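Local coordinates for protein D-alanyl transferase DltD (Enterococcus faecium TX0133A04, PDB 6PFX) that probably takes part in the D-alanylation of lipoteichoic acid in the Gram-positive cell wall, as a membrane-associated D-alanyl transferase of the DltD family, at residues Q125-L130 / S182-L187; L225-G230 / G350-L355; F239-D244 / E298-Y303. All blocks are in the same frame, centred on the assembly; numbering follows the deposited sequence.

Contact 1: residues Q125-L130 / S182-L187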
loop_
_atom_site.group_PDB
_atom_site.type_symbol
_atom_site.label_atom_id
_atom_site.label_comp_id
_atom_site.label_asym_id
_atom_site.label_seq_id
_atom_site.Cartn_x
_atom_site.Cartn_y
_atom_site.Cartn_z
ATOM N N GLN A 125 -8.601 -3.834 -15.190
ATOM C CA GLN A 125 -8.359 -2.511 -14.630
ATOM C C GLN A 125 -7.597 -1.628 -15.601
ATOM O O GLN A 125 -7.810 -0.409 -15.619
ATOM C CB GLN A 125 -7.599 -2.659 -13.315
ATOM C CG GLN A 125 -8.443 -3.315 -12.238
ATOM C CD GLN A 125 -7.693 -3.535 -10.951
ATOM O OE1 GLN A 125 -6.466 -3.442 -10.900
ATOM N NE2 GLN A 125 -8.434 -3.825 -9.894
ATOM N N THR A 126 -6.704 -2.216 -16.403
ATOM C CA THR A 126 -6.008 -1.454 -17.433
ATOM C C THR A 126 -7.000 -0.915 -18.455
ATOM O O THR A 126 -6.972 0.273 -18.800
ATOM C CB THR A 126 -4.950 -2.333 -18.105
ATOM O OG1 THR A 126 -4.030 -2.831 -17.126
ATOM C CG2 THR A 126 -4.181 -1.541 -19.148
ATOM N N TYR A 127 -7.915 -1.771 -18.922
ATOM C CA TYR A 127 -8.921 -1.325 -19.875
ATOM C C TYR A 127 -9.876 -0.330 -19.228
ATOM O O TYR A 127 -10.301 0.641 -19.868
ATOM C CB TYR A 127 -9.693 -2.527 -20.422
ATOM C CG TYR A 127 -8.909 -3.500 -21.278
ATOM C CD1 TYR A 127 -7.563 -3.307 -21.554
ATOM C CD2 TYR A 127 -9.535 -4.618 -21.821
ATOM C CE1 TYR A 127 -6.866 -4.195 -22.332
ATOM C CE2 TYR A 127 -8.842 -5.504 -22.615
ATOM C CZ TYR A 127 -7.507 -5.291 -22.855
ATOM O OH TYR A 127 -6.796 -6.172 -23.626
ATOM N N ASP A 128 -10.220 -0.548 -17.954
ATOM C CA ASP A 128 -11.011 0.437 -17.230
ATOM C C ASP A 128 -10.399 1.826 -17.383
ATOM O O ASP A 128 -11.096 2.809 -17.660
ATOM C CB ASP A 128 -11.052 0.104 -15.735
ATOM C CG ASP A 128 -12.042 -0.999 -15.373
ATOM O OD1 ASP A 128 -12.928 -1.341 -16.182
ATOM O OD2 ASP A 128 -11.916 -1.522 -14.245
ATOM N N TRP A 129 -9.086 1.921 -17.166
ATOM C CA TRP A 129 -8.386 3.196 -17.268
ATOM C C TRP A 129 -8.489 3.757 -18.676
ATOM O O TRP A 129 -8.876 4.913 -18.869
ATOM C CB TRP A 129 -6.930 2.972 -16.870
ATOM C CG TRP A 129 -5.966 3.985 -17.378
ATOM C CD1 TRP A 129 -5.993 5.337 -17.158
ATOM C CD2 TRP A 129 -4.792 3.728 -18.161
ATOM N NE1 TRP A 129 -4.913 5.931 -17.773
ATOM C CE2 TRP A 129 -4.165 4.966 -18.396
ATOM C CE3 TRP A 129 -4.216 2.572 -18.695
ATOM C CZ2 TRP A 129 -2.988 5.080 -19.140
ATOM C CZ3 TRP A 129 -3.047 2.689 -19.435
ATOM C CH2 TRP A 129 -2.448 3.933 -19.648
ATOM N N LEU A 130 -8.185 2.934 -19.680
ATOM C CA LEU A 130 -8.191 3.417 -21.055
ATOM C C LEU A 130 -9.559 3.959 -21.453
ATOM O O LEU A 130 -9.651 5.003 -22.108
ATOM C CB LEU A 130 -7.773 2.302 -22.009
ATOM C CG LEU A 130 -6.327 1.830 -21.895
ATOM C CD1 LEU A 130 -6.062 0.634 -22.801
ATOM C CD2 LEU A 130 -5.350 2.934 -22.230
ATOM N N SER A 182 -14.847 -5.736 -26.804
ATOM C CA SER A 182 -15.400 -7.075 -26.639
ATOM C C SER A 182 -14.711 -7.806 -25.492
ATOM O O SER A 182 -15.371 -8.374 -24.615
ATOM C CB SER A 182 -15.270 -7.861 -27.942
ATOM O OG SER A 182 -15.937 -9.103 -27.822
ATOM N N GLN A 183 -13.377 -7.788 -25.477
ATOM C CA GLN A 183 -12.636 -8.407 -24.383
ATOM C C GLN A 183 -12.967 -7.749 -23.048
ATOM O O GLN A 183 -13.135 -8.436 -22.034
ATOM C CB GLN A 183 -11.137 -8.306 -24.666
ATOM C CG GLN A 183 -10.260 -9.011 -23.641
ATOM C CD GLN A 183 -8.769 -8.910 -23.950
ATOM O OE1 GLN A 183 -8.332 -8.067 -24.739
ATOM N NE2 GLN A 183 -7.983 -9.780 -23.326
ATOM N N TRP A 184 -13.055 -6.417 -23.027
ATOM C CA TRP A 184 -13.377 -5.708 -21.793
ATOM C C TRP A 184 -14.708 -6.179 -21.227
ATOM O O TRP A 184 -14.815 -6.477 -20.031
ATOM C CB TRP A 184 -13.416 -4.206 -22.072
ATOM C CG TRP A 184 -13.527 -3.307 -20.879
ATOM C CD1 TRP A 184 -12.949 -3.474 -19.652
ATOM C CD2 TRP A 184 -14.254 -2.076 -20.816
ATOM N NE1 TRP A 184 -13.274 -2.420 -18.833
ATOM C CE2 TRP A 184 -14.077 -1.550 -19.524
ATOM C CE3 TRP A 184 -15.037 -1.366 -21.731
ATOM C CZ2 TRP A 184 -14.658 -0.347 -19.123
ATOM C CZ3 TRP A 184 -15.612 -0.180 -21.331
ATOM C CH2 TRP A 184 -15.420 0.320 -20.041
ATOM N N ASN A 185 -15.740 -6.249 -22.074
ATOM C CA ASN A 185 -17.063 -6.639 -21.600
ATOM C C ASN A 185 -17.035 -8.055 -21.047
ATOM O O ASN A 185 -17.655 -8.346 -20.018
ATOM C CB ASN A 185 -18.078 -6.529 -22.740
ATOM C CG ASN A 185 -18.376 -5.087 -23.126
ATOM O OD1 ASN A 185 -18.146 -4.163 -22.349
ATOM N ND2 ASN A 185 -18.900 -4.894 -24.331
ATOM N N MET A 186 -16.304 -8.945 -21.716
ATOM C CA MET A 186 -16.153 -10.315 -21.242
ATOM C C MET A 186 -15.533 -10.334 -19.855
ATOM O O MET A 186 -16.028 -11.017 -18.949
ATOM C CB MET A 186 -15.288 -11.080 -22.246
ATOM C CG MET A 186 -14.727 -12.411 -21.775
ATOM S SD MET A 186 -14.057 -13.406 -23.139
ATOM C CE MET A 186 -12.650 -12.437 -23.693
ATOM N N LEU A 187 -14.459 -9.564 -19.665
ATOM C CA LEU A 187 -13.805 -9.506 -18.363
ATOM C C LEU A 187 -14.744 -8.945 -17.301
ATOM O O LEU A 187 -14.717 -9.386 -16.146
ATOM C CB LEU A 187 -12.527 -8.673 -18.472
ATOM C CG LEU A 187 -11.447 -9.188 -19.429
ATOM C CD1 LEU A 187 -10.402 -8.118 -19.688
ATOM C CD2 LEU A 187 -10.807 -10.452 -18.872
#
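Two helices of the mainly helical part of this SGNH-type chain, 123-132 and 181-193, cross at -125° here, and their segments approach to 10.2 Å between axes. The tight part is the fit of Tyr127 against Trp184. The two side chains lie alongside each other, pointing opposite ways, so that Tyr127 CB comes 3.5 Å from CD1 of Trp184, while Trp184 CA and CB lie along the edge of the phenol ring. Tyrosine suits this buried place because its ring packs against the other helix and its hydroxyl still reaches a polar partner: Tyr127 OH donates to Gln183 OE1 at 2.7 Å. The hydroxyl comes from above the plane of the amide, and Asn156 ND2 bonds to the same oxygen of Tyr127, so two partners grip the buried atom.

Beside this fit lies a second polar tie, for which a carboxylate is well suited to an indole donor. Asp128 OD1 lies in the indole plane, 2.9 Å from Trp184 NE1, but the bond is somewhat bent (152°) and reaches the carboxylate from above its plane. The other oxygen, Asp128 OD2, lies close to Asp27 OD2, which may raise the proton affinity of one of the two acids. Trp184 is partly exposed; beyond the two segments its ring stacks on Phe131 and makes a cation-pi contact with Lys188.

Toward the outside the contact loosens. Gln183, partly exposed, runs its extended chain past the tyrosine edge (CG anti to the backbone N, chi1 -176°), and Leu187 CD1 only brushes Tyr127 CD2 at 4.2 Å.

Contact 2: residues L225-G230 / G350-L355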
loop_
_atom_site.group_PDB
_atom_site.type_symbol
_atom_site.label_atom_id
_atom_site.label_comp_id
_atom_site.label_asym_id
_atom_site.label_seq_id
_atom_site.Cartn_x
_atom_site.Cartn_y
_atom_site.Cartn_z
ATOM N N LEU A 225 -0.285 -5.382 26.828
ATOM C CA LEU A 225 -0.619 -6.649 26.192
ATOM C C LEU A 225 0.238 -6.868 24.954
ATOM O O LEU A 225 0.718 -7.984 24.718
ATOM C CB LEU A 225 -2.108 -6.689 25.846
ATOM C CG LEU A 225 -2.583 -7.932 25.093
ATOM C CD1 LEU A 225 -2.506 -9.160 25.942
ATOM C CD2 LEU A 225 -4.014 -7.728 24.595
ATOM N N ALA A 226 0.459 -5.815 24.159
ATOM C CA ALA A 226 1.300 -5.953 22.973
ATOM C C ALA A 226 2.726 -6.347 23.348
ATOM O O ALA A 226 3.366 -7.148 22.650
ATOM C CB ALA A 226 1.285 -4.664 22.146
ATOM N N ASN A 227 3.252 -5.769 24.429
ATOM C CA ASN A 227 4.584 -6.133 24.888
ATOM C C ASN A 227 4.612 -7.567 25.398
ATOM O O ASN A 227 5.584 -8.293 25.158
ATOM C CB ASN A 227 5.049 -5.172 25.979
ATOM C CG ASN A 227 5.490 -3.834 25.435
ATOM O OD1 ASN A 227 5.918 -3.718 24.286
ATOM N ND2 ASN A 227 5.435 -2.820 26.280
ATOM N N GLN A 228 3.544 -8.005 26.082
ATOM C CA GLN A 228 3.519 -9.380 26.571
ATOM C C GLN A 228 3.478 -10.372 25.416
ATOM O O GLN A 228 4.228 -11.355 25.403
ATOM C CB GLN A 228 2.335 -9.616 27.505
ATOM C CG GLN A 228 2.401 -8.860 28.814
ATOM C CD GLN A 228 1.076 -8.872 29.568
ATOM O OE1 GLN A 228 0.016 -9.103 28.986
ATOM N NE2 GLN A 228 1.136 -8.623 30.871
ATOM N N ILE A 229 2.632 -10.113 24.420
ATOM C CA ILE A 229 2.544 -11.015 23.282
ATOM C C ILE A 229 3.842 -10.987 22.487
ATOM O O ILE A 229 4.375 -12.038 22.110
ATOM C CB ILE A 229 1.311 -10.655 22.433
ATOM C CG1 ILE A 229 0.034 -10.889 23.249
ATOM C CG2 ILE A 229 1.283 -11.474 21.166
ATOM C CD1 ILE A 229 -1.242 -10.385 22.576
ATOM N N GLY A 230 4.384 -9.795 22.231
ATOM C CA GLY A 230 5.638 -9.716 21.502
ATOM C C GLY A 230 6.743 -10.493 22.188
ATOM O O GLY A 230 7.488 -11.239 21.549
ATOM N N GLY A 350 3.960 -4.919 13.429
ATOM C CA GLY A 350 3.624 -5.921 14.413
ATOM C C GLY A 350 2.843 -5.273 15.552
ATOM O O GLY A 350 2.273 -4.235 15.426
ATOM N N TRP A 351 2.911 -5.949 16.711
ATOM C CA TRP A 351 1.977 -5.651 17.802
ATOM C C TRP A 351 2.024 -4.181 18.227
ATOM O O TRP A 351 1.006 -3.475 18.212
ATOM C CB TRP A 351 2.281 -6.583 18.977
ATOM C CG TRP A 351 2.427 -8.030 18.560
ATOM C CD1 TRP A 351 1.433 -8.960 18.473
ATOM C CD2 TRP A 351 3.638 -8.699 18.161
ATOM N NE1 TRP A 351 1.943 -10.161 18.036
ATOM C CE2 TRP A 351 3.294 -10.032 17.849
ATOM C CE3 TRP A 351 4.978 -8.298 18.031
ATOM C CZ2 TRP A 351 4.240 -10.971 17.430
ATOM C CZ3 TRP A 351 5.923 -9.236 17.619
ATOM C CH2 TRP A 351 5.543 -10.556 17.317
ATOM N N LYS A 352 3.196 -3.696 18.615
ATOM C CA LYS A 352 3.291 -2.318 19.078
ATOM C C LYS A 352 3.153 -1.328 17.933
ATOM O O LYS A 352 2.665 -0.206 18.144
ATOM C CB LYS A 352 4.605 -2.148 19.833
ATOM C CG LYS A 352 4.540 -2.762 21.234
ATOM C CD LYS A 352 3.883 -1.839 22.229
ATOM C CE LYS A 352 4.788 -0.665 22.567
ATOM N NZ LYS A 352 4.026 0.466 23.164
ATOM N N GLY A 353 3.565 -1.729 16.729
ATOM C CA GLY A 353 3.518 -0.830 15.592
ATOM C C GLY A 353 2.102 -0.565 15.133
ATOM O O GLY A 353 1.710 0.587 14.920
ATOM N N TRP A 354 1.307 -1.631 14.984
ATOM C CA TRP A 354 -0.111 -1.453 14.690
ATOM C C TRP A 354 -0.819 -0.691 15.806
ATOM O O TRP A 354 -1.718 0.109 15.539
ATOM C CB TRP A 354 -0.793 -2.798 14.421
ATOM C CG TRP A 354 -0.570 -3.327 13.034
ATOM C CD1 TRP A 354 -0.030 -4.540 12.689
ATOM C CD2 TRP A 354 -0.892 -2.668 11.797
ATOM N NE1 TRP A 354 -0.003 -4.671 11.319
ATOM C CE2 TRP A 354 -0.522 -3.537 10.750
ATOM C CE3 TRP A 354 -1.470 -1.432 11.474
ATOM C CZ2 TRP A 354 -0.701 -3.206 9.407
ATOM C CZ3 TRP A 354 -1.647 -1.107 10.142
ATOM C CH2 TRP A 354 -1.264 -1.992 9.127
ATOM N N LEU A 355 -0.448 -0.928 17.062
ATOM C CA LEU A 355 -1.073 -0.143 18.119
ATOM C C LEU A 355 -0.706 1.329 17.987
ATOM O O LEU A 355 -1.574 2.199 18.133
ATOM C CB LEU A 355 -0.689 -0.675 19.492
ATOM C CG LEU A 355 -1.247 0.116 20.670
ATOM C CD1 LEU A 355 -2.763 0.032 20.688
ATOM C CD2 LEU A 355 -0.674 -0.348 22.005
#
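Of the indole of Trp351, which carries this nearly antiparallel helix pair, the contact between the two segments reaches one face, taken by Gly230 CA and Ile229 CB of helix 219-233. Gly230 CA sits over the six-membered ring, 3.9 Å from the centroid and 15° off the normal, a CH-pi contact. The CG2 branch of Ile229 reaches the pyrrole part, 3.5 Å from Trp351 NE1. The ring is placed by a first torsion that sets CG anti to the carbonyl carbon, beside the backbone N (chi1 -48°). Glycine suits position 230 because its bare CA lets the helix backbone rest directly on the ring, while the branched isoleucine covers the neighbouring part.

One turn back along the first helix, small Ala226 marks the closest backbone approach, its CA 5.2 Å from that of Trp351. Its methyl group touches both Trp351 CB and the aliphatic chain of Lys352. That lysine bends at chi2 and chi3 and passes obliquely across Asn227, a methylene chain serving as apolar cover while its charged end goes on to Ser223 OG, one turn earlier on helix 219-233. The second helix, 351-365, starts at this spot: Gly350 holds the N-cap position, and its carbonyl oxygen accepts the first-turn bond from Trp354 N. On the partly exposed side, the amide oxygen of Asn227, OD1, lies 3.5 Å from CD of Lys352.

Contact 3: residues F239-D244 / E298-Y303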
loop_
_atom_site.group_PDB
_atom_site.type_symbol
_atom_site.label_atom_id
_atom_site.label_comp_id
_atom_site.label_asym_id
_atom_site.label_seq_id
_atom_site.Cartn_x
_atom_site.Cartn_y
_atom_site.Cartn_z
ATOM N N PHE A 239 16.906 -11.170 17.622
ATOM C CA PHE A 239 16.593 -10.010 16.807
ATOM C C PHE A 239 15.189 -9.473 17.018
ATOM O O PHE A 239 14.807 -8.506 16.351
ATOM C CB PHE A 239 16.765 -10.335 15.318
ATOM C CG PHE A 239 18.120 -10.851 14.969
ATOM C CD1 PHE A 239 19.226 -10.052 15.115
ATOM C CD2 PHE A 239 18.281 -12.136 14.483
ATOM C CE1 PHE A 239 20.488 -10.534 14.791
ATOM C CE2 PHE A 239 19.530 -12.620 14.154
ATOM C CZ PHE A 239 20.635 -11.818 14.311
ATOM N N GLY A 240 14.401 -10.078 17.894
ATOM C CA GLY A 240 13.035 -9.628 18.064
ATOM C C GLY A 240 12.100 -10.050 16.956
ATOM O O GLY A 240 11.050 -9.423 16.775
ATOM N N LEU A 241 12.445 -11.102 16.214
ATOM C CA LEU A 241 11.629 -11.580 15.105
ATOM C C LEU A 241 10.660 -12.643 15.605
ATOM O O LEU A 241 10.991 -13.434 16.494
ATOM C CB LEU A 241 12.498 -12.184 13.996
ATOM C CG LEU A 241 13.597 -11.291 13.435
ATOM C CD1 LEU A 241 14.534 -12.066 12.507
ATOM C CD2 LEU A 241 12.996 -10.115 12.693
ATOM N N LYS A 242 9.457 -12.657 15.042
ATOM C CA LYS A 242 8.501 -13.696 15.399
ATOM C C LYS A 242 9.123 -15.063 15.141
ATOM O O LYS A 242 9.720 -15.289 14.084
ATOM C CB LYS A 242 7.230 -13.522 14.572
ATOM C CG LYS A 242 6.120 -14.448 14.975
ATOM C CD LYS A 242 4.764 -13.946 14.497
ATOM C CE LYS A 242 3.661 -14.878 14.943
ATOM N NZ LYS A 242 3.775 -16.219 14.321
ATOM N N ASN A 243 8.957 -15.980 16.104
ATOM C CA ASN A 243 9.614 -17.284 16.049
ATOM C C ASN A 243 9.449 -17.986 14.700
ATOM O O ASN A 243 10.436 -18.443 14.117
ATOM C CB ASN A 243 9.133 -18.170 17.202
ATOM C CG ASN A 243 9.656 -17.705 18.543
ATOM O OD1 ASN A 243 10.394 -16.728 18.624
ATOM N ND2 ASN A 243 9.270 -18.403 19.605
ATOM N N ASP A 244 8.217 -18.104 14.185
ATOM C CA ASP A 244 8.055 -18.895 12.962
ATOM C C ASP A 244 8.714 -18.216 11.765
ATOM O O ASP A 244 9.239 -18.899 10.879
ATOM C CB ASP A 244 6.584 -19.243 12.709
ATOM C CG ASP A 244 5.721 -18.030 12.437
ATOM O OD1 ASP A 244 6.111 -16.916 12.827
ATOM O OD2 ASP A 244 4.632 -18.194 11.842
ATOM N N GLU A 298 15.583 -2.308 14.477
ATOM C CA GLU A 298 16.978 -1.904 14.617
ATOM C C GLU A 298 17.883 -3.072 15.001
ATOM O O GLU A 298 19.052 -3.099 14.606
ATOM C CB GLU A 298 17.125 -0.764 15.624
ATOM C CG GLU A 298 18.460 -0.034 15.493
ATOM C CD GLU A 298 18.590 1.128 16.452
ATOM O OE1 GLU A 298 19.668 1.755 16.469
ATOM O OE2 GLU A 298 17.618 1.412 17.186
ATOM N N LYS A 299 17.379 -4.054 15.747
ATOM C CA LYS A 299 18.211 -5.216 16.047
ATOM C C LYS A 299 18.582 -5.944 14.763
ATOM O O LYS A 299 19.700 -6.450 14.617
ATOM C CB LYS A 299 17.496 -6.155 17.009
ATOM C CG LYS A 299 17.430 -5.625 18.425
ATOM C CD LYS A 299 16.650 -6.554 19.330
ATOM C CE LYS A 299 16.519 -5.946 20.717
ATOM N NZ LYS A 299 15.616 -6.716 21.615
ATOM N N TRP A 300 17.653 -5.981 13.806
ATOM C CA TRP A 300 17.906 -6.612 12.521
ATOM C C TRP A 300 18.807 -5.759 11.634
ATOM O O TRP A 300 19.750 -6.279 11.037
ATOM C CB TRP A 300 16.577 -6.872 11.810
ATOM C CG TRP A 300 16.748 -7.592 10.532
ATOM C CD1 TRP A 300 16.419 -7.150 9.274
ATOM C CD2 TRP A 300 17.319 -8.891 10.365
ATOM N NE1 TRP A 300 16.745 -8.110 8.340
ATOM C CE2 TRP A 300 17.301 -9.182 8.988
ATOM C CE3 TRP A 300 17.843 -9.840 11.250
ATOM C CZ2 TRP A 300 17.778 -10.380 8.481
ATOM C CZ3 TRP A 300 18.318 -11.019 10.742
ATOM C CH2 TRP A 300 18.282 -11.282 9.374
ATOM N N SER A 301 18.561 -4.450 11.537
ATOM C CA SER A 301 19.438 -3.621 10.713
ATOM C C SER A 301 20.844 -3.552 11.302
ATOM O O SER A 301 21.821 -3.435 10.555
ATOM C CB SER A 301 18.840 -2.223 10.515
ATOM O OG SER A 301 18.643 -1.548 11.744
ATOM N N ASP A 302 20.974 -3.617 12.632
ATOM C CA ASP A 302 22.303 -3.704 13.225
ATOM C C ASP A 302 23.052 -4.912 12.672
ATOM O O ASP A 302 24.254 -4.843 12.386
ATOM C CB ASP A 302 22.195 -3.843 14.744
ATOM C CG ASP A 302 21.910 -2.530 15.463
ATOM O OD1 ASP A 302 21.945 -1.432 14.862
ATOM O OD2 ASP A 302 21.639 -2.617 16.678
ATOM N N TYR A 303 22.346 -6.030 12.510
ATOM C CA TYR A 303 22.977 -7.253 12.034
ATOM C C TYR A 303 23.257 -7.212 10.536
ATOM O O TYR A 303 24.355 -7.576 10.097
ATOM C CB TYR A 303 22.090 -8.450 12.365
ATOM C CG TYR A 303 22.683 -9.781 12.006
ATOM C CD1 TYR A 303 23.825 -10.231 12.633
ATOM C CD2 TYR A 303 22.092 -10.602 11.066
ATOM C CE1 TYR A 303 24.370 -11.435 12.326
ATOM C CE2 TYR A 303 22.636 -11.829 10.747
ATOM C CZ TYR A 303 23.782 -12.238 11.392
ATOM O OH TYR A 303 24.370 -13.450 11.116
#
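An aromatic cluster of Phe239, Trp300 and Tyr303 joins the loop leading into helix 243-250 to helix 298-304, which follows the sheet strand 288-293. At its heart is an edge-to-face pair: the benzo edge of Trp300 points at the face of Phe239, the planes 83° apart and the centroids of the Phe239 ring and the Trp300 six-membered ring 5.2 Å apart. The closest atoms are Trp300 CE3 and Phe239 CG, at 3.9 Å. Trp300 CG stands anti to the backbone N (chi1 -176°), which carries the indole across to the loop. Tyr303, one turn on, takes the same first torsion, and the CZ tip of Phe239 lies over its ring; the two rings meet obliquely. Tyr303 therefore packs with its ring while its hydroxyl bonds to the backbone oxygen of Glu254.

Phenylalanine, wholly apolar, suits a buried place where its ring packs on both Trp300 and Tyr303. Its backbone carbonyl is satisfied separately: Phe239 O accepts from Asn297 ND2 and is brushed by the aliphatic part of Lys299, whose CB lies 3.6 Å away. Gly240 comes next with a positive phi of 76°, a conformation easy for glycine, and turns the chain so that Leu241 also faces the helix. Leu241 adds a branched apolar side chain to the cluster and touches the residues of a putative Ser-His-Asp triad; toward the indole, Leu241 CD1 lies 4.2 Å from Trp300 CE3.

Contacts 2 and 3 are neighbours, with centres about 15 Å apart, and contact 3 is nested inside the chain loop closed by contact 2. They meet where Trp351 CZ2 packs on Lys242 CD at 4.2 Å. Both lie close to what is possibly the catalytic centre, a triad-like Ser46, His348 and Asp345 as expected of an SGNH-type fold: Leu241 of contact 3 touches these residues, whereas the Trp351 side chain of contact 2 lies near them without touching. Contact 1 is remote, across the centre of the chain, and touches neither of the others, its nearest atoms about 20 Å from contact 2 and about 29 Å from contact 3.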